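Local coordinates for DsbA family protein (Salmonella typhimurium, PDB 7JVE) that acts as a trimeric thioredoxin-like enzyme with both thiol oxidase and disulfide isomerase activities, at residues H178-P182 against T183-A187; D22-G25 against E26-T30. All coordinates share one frame; numbering follows the deposited sequence.

Contact 1: H178-P182 against T183-A187; sequences HYLTP and TQLAA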
ATOM      1  N   HIS A 178      -1.085 -23.695 -33.166  1.00 30.57           N
ATOM      2  CA  HIS A 178      -0.387 -24.934 -32.843  1.00 31.68           C
ATOM      3  C   HIS A 178      -1.245 -25.942 -32.081  1.00 32.11           C
ATOM      4  O   HIS A 178      -0.820 -27.086 -31.911  1.00 32.85           O
ATOM      5  CB  HIS A 178       0.884 -24.620 -32.036  1.00 32.06           C
ATOM      6  CG  HIS A 178       1.803 -23.676 -32.745  1.00 39.13           C
ATOM      7  ND1 HIS A 178       2.434 -24.005 -33.929  1.00 38.92           N
ATOM      8  CD2 HIS A 178       2.146 -22.391 -32.480  1.00 37.15           C
ATOM      9  CE1 HIS A 178       3.150 -22.976 -34.347  1.00 38.42           C
ATOM     10  NE2 HIS A 178       2.991 -21.983 -33.487  1.00 46.33           N
ATOM     11  N   TYR A 179      -2.433 -25.555 -31.616  1.00 28.92           N
ATOM     12  CA  TYR A 179      -3.277 -26.464 -30.863  1.00 28.67           C
ATOM     13  C   TYR A 179      -4.559 -26.838 -31.578  1.00 28.84           C
ATOM     14  O   TYR A 179      -5.202 -27.816 -31.182  1.00 29.12           O
ATOM     15  CB  TYR A 179      -3.643 -25.860 -29.498  1.00 26.77           C
ATOM     16  CG  TYR A 179      -2.460 -25.778 -28.573  1.00 30.18           C
ATOM     17  CD1 TYR A 179      -1.482 -24.801 -28.746  1.00 24.83           C
ATOM     18  CD2 TYR A 179      -2.304 -26.688 -27.538  1.00 27.17           C
ATOM     19  CE1 TYR A 179      -0.406 -24.731 -27.913  1.00 24.34           C
ATOM     20  CE2 TYR A 179      -1.227 -26.620 -26.703  1.00 24.69           C
ATOM     21  CZ  TYR A 179      -0.286 -25.637 -26.893  1.00 24.37           C
ATOM     22  OH  TYR A 179       0.795 -25.578 -26.057  1.00 31.32           O
ATOM     23  N   LEU A 180      -4.947 -26.093 -32.606  1.00 27.14           N
ATOM     24  CA  LEU A 180      -6.195 -26.321 -33.316  1.00 24.85           C
ATOM     25  C   LEU A 180      -5.871 -26.723 -34.737  1.00 26.34           C
ATOM     26  O   LEU A 180      -4.821 -26.352 -35.263  1.00 29.31           O
ATOM     27  CB  LEU A 180      -7.049 -25.056 -33.320  1.00 25.75           C
ATOM     28  CG  LEU A 180      -7.473 -24.510 -31.953  1.00 26.42           C
ATOM     29  CD1 LEU A 180      -8.259 -23.195 -32.154  1.00 24.64           C
ATOM     30  CD2 LEU A 180      -8.265 -25.540 -31.140  1.00 20.75           C
ATOM     31  N   THR A 181      -6.758 -27.499 -35.361  1.00 27.41           N
ATOM     32  CA  THR A 181      -6.642 -27.688 -36.795  1.00 28.33           C
ATOM     33  C   THR A 181      -6.960 -26.379 -37.508  1.00 30.56           C
ATOM     34  O   THR A 181      -7.658 -25.515 -36.965  1.00 28.61           O
ATOM     35  CB  THR A 181      -7.607 -28.745 -37.318  1.00 32.10           C
ATOM     36  OG1 THR A 181      -8.946 -28.249 -37.178  1.00 31.30           O
ATOM     37  CG2 THR A 181      -7.429 -30.106 -36.595  1.00 32.12           C
ATOM     38  N   PRO A 182      -6.486 -26.222 -38.741  1.00 32.95           N
ATOM     39  CA  PRO A 182      -6.856 -25.016 -39.505  1.00 28.20           C
ATOM     40  C   PRO A 182      -8.360 -24.807 -39.549  1.00 28.87           C
ATOM     41  O   PRO A 182      -8.830 -23.661 -39.505  1.00 29.86           O
ATOM     42  CB  PRO A 182      -6.257 -25.284 -40.902  1.00 28.93           C
ATOM     43  CG  PRO A 182      -5.113 -26.236 -40.638  1.00 29.83           C
ATOM     44  CD  PRO A 182      -5.608 -27.131 -39.503  1.00 29.74           C
ATOM     45  N   THR A 183      -9.140 -25.887 -39.586  1.00 28.57           N
ATOM     46  CA  THR A 183     -10.591 -25.735 -39.630  1.00 30.71           C
ATOM     47  C   THR A 183     -11.131 -25.209 -38.301  1.00 28.91           C
ATOM     48  O   THR A 183     -11.954 -24.287 -38.277  1.00 28.30           O
ATOM     49  CB  THR A 183     -11.234 -27.068 -39.999  1.00 29.84           C
ATOM     50  OG1 THR A 183     -10.831 -27.405 -41.326  1.00 35.62           O
ATOM     51  CG2 THR A 183     -12.752 -26.974 -39.940  1.00 29.37           C
ATOM     52  N   GLN A 184     -10.684 -25.786 -37.184  1.00 27.17           N
ATOM     53  CA  GLN A 184     -11.078 -25.266 -35.877  1.00 26.06           C
ATOM     54  C   GLN A 184     -10.666 -23.809 -35.724  1.00 27.71           C
ATOM     55  O   GLN A 184     -11.455 -22.969 -35.276  1.00 27.80           O
ATOM     56  CB  GLN A 184     -10.453 -26.103 -34.764  1.00 28.38           C
ATOM     57  CG  GLN A 184     -11.089 -27.460 -34.575  1.00 31.97           C
ATOM     58  CD  GLN A 184     -10.186 -28.413 -33.805  1.00 35.65           C
ATOM     59  OE1 GLN A 184      -8.988 -28.164 -33.625  1.00 30.84           O
ATOM     60  NE2 GLN A 184     -10.761 -29.511 -33.344  1.00 39.61           N
ATOM     61  N   LEU A 185      -9.415 -23.496 -36.074  1.00 28.60           N
ATOM     62  CA  LEU A 185      -8.941 -22.122 -35.964  1.00 26.29           C
ATOM     63  C   LEU A 185      -9.850 -21.180 -36.732  1.00 26.62           C
ATOM     64  O   LEU A 185     -10.280 -20.145 -36.206  1.00 29.57           O
ATOM     65  CB  LEU A 185      -7.514 -22.021 -36.484  1.00 30.28           C
ATOM     66  CG  LEU A 185      -6.904 -20.626 -36.403  1.00 32.63           C
ATOM     67  CD1 LEU A 185      -6.580 -20.286 -34.947  1.00 26.30           C
ATOM     68  CD2 LEU A 185      -5.668 -20.533 -37.330  1.00 28.01           C
ATOM     69  N   ALA A 186     -10.164 -21.534 -37.982  1.00 27.74           N
ATOM     70  CA  ALA A 186     -11.038 -20.687 -38.781  1.00 27.13           C
ATOM     71  C   ALA A 186     -12.406 -20.557 -38.130  1.00 28.41           C
ATOM     72  O   ALA A 186     -13.021 -19.484 -38.175  1.00 31.22           O
ATOM     73  CB  ALA A 186     -11.161 -21.232 -40.209  1.00 25.75           C
ATOM     74  N   ALA A 187     -12.904 -21.636 -37.519  1.00 25.35           N
ATOM     75  CA  ALA A 187     -14.218 -21.549 -36.891  1.00 28.46           C
ATOM     76  C   ALA A 187     -14.182 -20.636 -35.672  1.00 26.10           C
ATOM     77  O   ALA A 187     -15.145 -19.905 -35.406  1.00 22.91           O
ATOM     78  CB  ALA A 187     -14.729 -22.942 -36.514  1.00 24.48           C
TER
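Thr181 and Gln184 answer each other in a capping box that starts helix 182-193, directly after the loop that follows helix 169-176. Thr181, the N-cap, accepts the backbone N-H of Gln184 on its hydroxyl (Gln184 N to Thr181 OG1 3.0 Å, N-H...O 174°). Its OG1 lies between its own backbone N and carbonyl carbon (chi1 67°), which turns the oxygen over the first turn of the helix. In return the Gln184 side chain, extended beyond CG, folds back across the threonine. Its OE1 takes the amide of Thr181 (Thr181 N to Gln184 OE1 2.9 Å), and the N-H comes in from above the plane of the Gln184 carboxamide, 35° out of it. The same oxygen lies 3.4 Å from Leu180 CA, so the amide end is seated against the chain just before the cap. Two backbone bonds continue the turn: Leu185 N to Thr181 O, 2.8 Å and almost straight, and Ala186 N to Pro182 O.

The well-packed side is the one Leu180 closes. This buried residue sets CB 3.8 Å from Gln184 CB, and it also touches Gln140 and Val141 of helix 128-145; Gln184 in turn touches Thr144. Leu180 and Leu185 meet more slackly, CD1 to CD1 at 4.4 Å. The solvent side is looser: Thr181, Pro182, Thr183 and Ala186 are exposed. There the bond from CA to CB of Pro182 leads away from the following turn, while Ala186 CB rests 3.4 Å from Pro182 O.

Contact 2: D22-G25 against E26-T30; sequences DKVG and EVVAT
An i to i+4 ladder of backbone bonds runs from the first turn of helix 21-34, an N-terminal helix that packs against both other subunits of the trimer. Glu26, Val27, Val28 and Ala29 donate in turn to the carbonyls of Asp22, Lys23, Val24 and Gly25, from Glu26 N to Asp22 O at 2.8 Å to Val27 N to Lys23 O at 3.1 Å, with N-H...O angles of 153° to 164°.

Side chains one turn apart also touch: Val24 and Val28 lie side by side and point the same way, Val24 CG1 being 3.9 Å from Val28 CG2. Val24 holds that methyl anti to its backbone N (chi1 165°), bringing it alongside the next turn. These two valines face Ile17 and Val28 of the third subunit, and Val27 adds Pro21 of that chain.

On another face Asp22 and Glu26 both pack on Tyr31 of the second subunit, while Ala29 meets its Leu32. The two carboxylates stay apart, Asp22 OD1 lying 6.3 Å from Glu26 OE2, and their charged atoms are not in contact. Gly25 brings no side chain to this face, and its carbonyl oxygen sits 3.1 Å from Ala29 CB. Further along, Glu26 O is gripped twice, by Thr30 N and by the hydroxyl, Thr30 OG1 approaching at 3.0 Å from the opposite face of the carbonyl plane.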
ATOM      1  N   ASP A  22     -23.663  11.308  28.273  1.00 43.92           N
ATOM      2  CA  ASP A  22     -22.668  12.320  27.890  1.00 51.74           C
ATOM      3  C   ASP A  22     -21.566  12.581  28.897  1.00 49.37           C
ATOM      4  O   ASP A  22     -20.395  12.667  28.506  1.00 50.53           O
ATOM      5  CB  ASP A  22     -23.406  13.558  27.421  1.00 53.73           C
ATOM      6  CG  ASP A  22     -23.732  13.463  25.988  1.00 66.05           C
ATOM      7  OD1 ASP A  22     -22.794  12.925  25.318  1.00 67.94           O
ATOM      8  OD2 ASP A  22     -24.913  13.787  25.569  1.00 77.48           O
ATOM      9  N   LYS A  23     -21.876  12.706  30.171  1.00 50.07           N
ATOM     10  CA  LYS A  23     -20.786  13.092  31.048  1.00 49.72           C
ATOM     11  C   LYS A  23     -19.741  11.995  31.130  1.00 46.94           C
ATOM     12  O   LYS A  23     -18.550  12.258  30.943  1.00 47.89           O
ATOM     13  CB  LYS A  23     -21.275  13.509  32.436  1.00 48.81           C
ATOM     14  CG  LYS A  23     -21.764  14.964  32.504  1.00 55.96           C
ATOM     15  CD  LYS A  23     -22.842  15.172  33.579  1.00 57.56           C
ATOM     16  CE  LYS A  23     -23.056  16.654  33.917  1.00 63.28           C
ATOM     17  NZ  LYS A  23     -23.994  17.343  32.955  1.00 68.39           N
ATOM     18  N   VAL A  24     -20.168  10.752  31.339  1.00 44.98           N
ATOM     19  CA  VAL A  24     -19.182   9.688  31.453  1.00 46.14           C
ATOM     20  C   VAL A  24     -18.654   9.294  30.076  1.00 46.88           C
ATOM     21  O   VAL A  24     -17.478   8.914  29.938  1.00 44.48           O
ATOM     22  CB  VAL A  24     -19.757   8.486  32.224  1.00 45.73           C
ATOM     23  CG1 VAL A  24     -18.895   7.256  32.041  1.00 44.10           C
ATOM     24  CG2 VAL A  24     -19.870   8.827  33.709  1.00 43.41           C
ATOM     25  N   GLY A  25     -19.491   9.404  29.044  1.00 43.79           N
ATOM     26  CA  GLY A  25     -19.024   9.170  27.690  1.00 43.19           C
ATOM     27  C   GLY A  25     -17.908  10.115  27.289  1.00 47.41           C
ATOM     28  O   GLY A  25     -16.907   9.694  26.704  1.00 43.35           O
ATOM     29  N   GLU A  26     -18.052  11.404  27.612  1.00 46.04           N
ATOM     30  CA  GLU A  26     -17.009  12.363  27.256  1.00 47.34           C
ATOM     31  C   GLU A  26     -15.731  12.121  28.047  1.00 44.31           C
ATOM     32  O   GLU A  26     -14.631  12.123  27.481  1.00 45.19           O
ATOM     33  CB  GLU A  26     -17.486  13.801  27.465  1.00 49.95           C
ATOM     34  CG  GLU A  26     -16.613  14.785  26.693  1.00 55.86           C
ATOM     35  CD  GLU A  26     -17.162  16.194  26.649  1.00 68.52           C
ATOM     36  OE1 GLU A  26     -16.688  16.981  25.796  1.00 76.74           O
ATOM     37  OE2 GLU A  26     -18.058  16.517  27.459  1.00 73.48           O
ATOM     38  N   VAL A  27     -15.847  11.927  29.360  1.00 42.34           N
ATOM     39  CA  VAL A  27     -14.640  11.799  30.167  1.00 46.48           C
ATOM     40  C   VAL A  27     -13.881  10.528  29.786  1.00 44.25           C
ATOM     41  O   VAL A  27     -12.654  10.538  29.650  1.00 43.98           O
ATOM     42  CB  VAL A  27     -14.983  11.849  31.670  1.00 46.59           C
ATOM     43  CG1 VAL A  27     -15.774  10.630  32.103  1.00 47.74           C
ATOM     44  CG2 VAL A  27     -13.742  12.029  32.483  1.00 48.64           C
ATOM     45  N   VAL A  28     -14.597   9.424  29.568  1.00 43.22           N
ATOM     46  CA  VAL A  28     -13.920   8.192  29.180  1.00 40.81           C
ATOM     47  C   VAL A  28     -13.374   8.294  27.758  1.00 43.58           C
ATOM     48  O   VAL A  28     -12.273   7.804  27.469  1.00 44.02           O
ATOM     49  CB  VAL A  28     -14.862   6.988  29.340  1.00 39.29           C
ATOM     50  CG1 VAL A  28     -14.212   5.712  28.768  1.00 38.32           C
ATOM     51  CG2 VAL A  28     -15.244   6.796  30.801  1.00 39.37           C
ATOM     52  N   ALA A  29     -14.131   8.911  26.842  1.00 38.81           N
ATOM     53  CA  ALA A  29     -13.633   9.079  25.478  1.00 39.83           C
ATOM     54  C   ALA A  29     -12.366   9.920  25.464  1.00 43.38           C
ATOM     55  O   ALA A  29     -11.415   9.625  24.728  1.00 42.79           O
ATOM     56  CB  ALA A  29     -14.698   9.714  24.585  1.00 41.01           C
ATOM     57  N   THR A  30     -12.330  10.966  26.287  1.00 41.99           N
ATOM     58  CA  THR A  30     -11.122  11.769  26.410  1.00 42.64           C
ATOM     59  C   THR A  30      -9.964  10.927  26.939  1.00 43.62           C
ATOM     60  O   THR A  30      -8.854  10.965  26.391  1.00 47.13           O
ATOM     61  CB  THR A  30     -11.400  12.960  27.323  1.00 42.80           C
ATOM     62  OG1 THR A  30     -12.290  13.857  26.652  1.00 45.83           O
ATOM     63  CG2 THR A  30     -10.120  13.687  27.645  1.00 42.78           C
TER

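How the contacts relate
Contacts 1 and 2 sit on opposite sides of the chain's centre, with their centres 74 Å apart and their nearest atoms about 63 Å apart. Contact 2 comes first along the chain, in the helical N-terminal region, and helix 37-64 follows it before the thioredoxin-like sheet begins. Contact 2 touches both other subunits, whereas no other chain of the trimer reaches contact 1. Contact 1 belongs to the helical part of the thioredoxin-like region, spanning the loop after helix 169-176 and the first turn of helix 182-193, and the Leu180 side chain lies about 10 Å from a bound magnesium ion. The redox-active disulfide Cys94-Cys97, at the start of helix 95-110, belongs to neither contact.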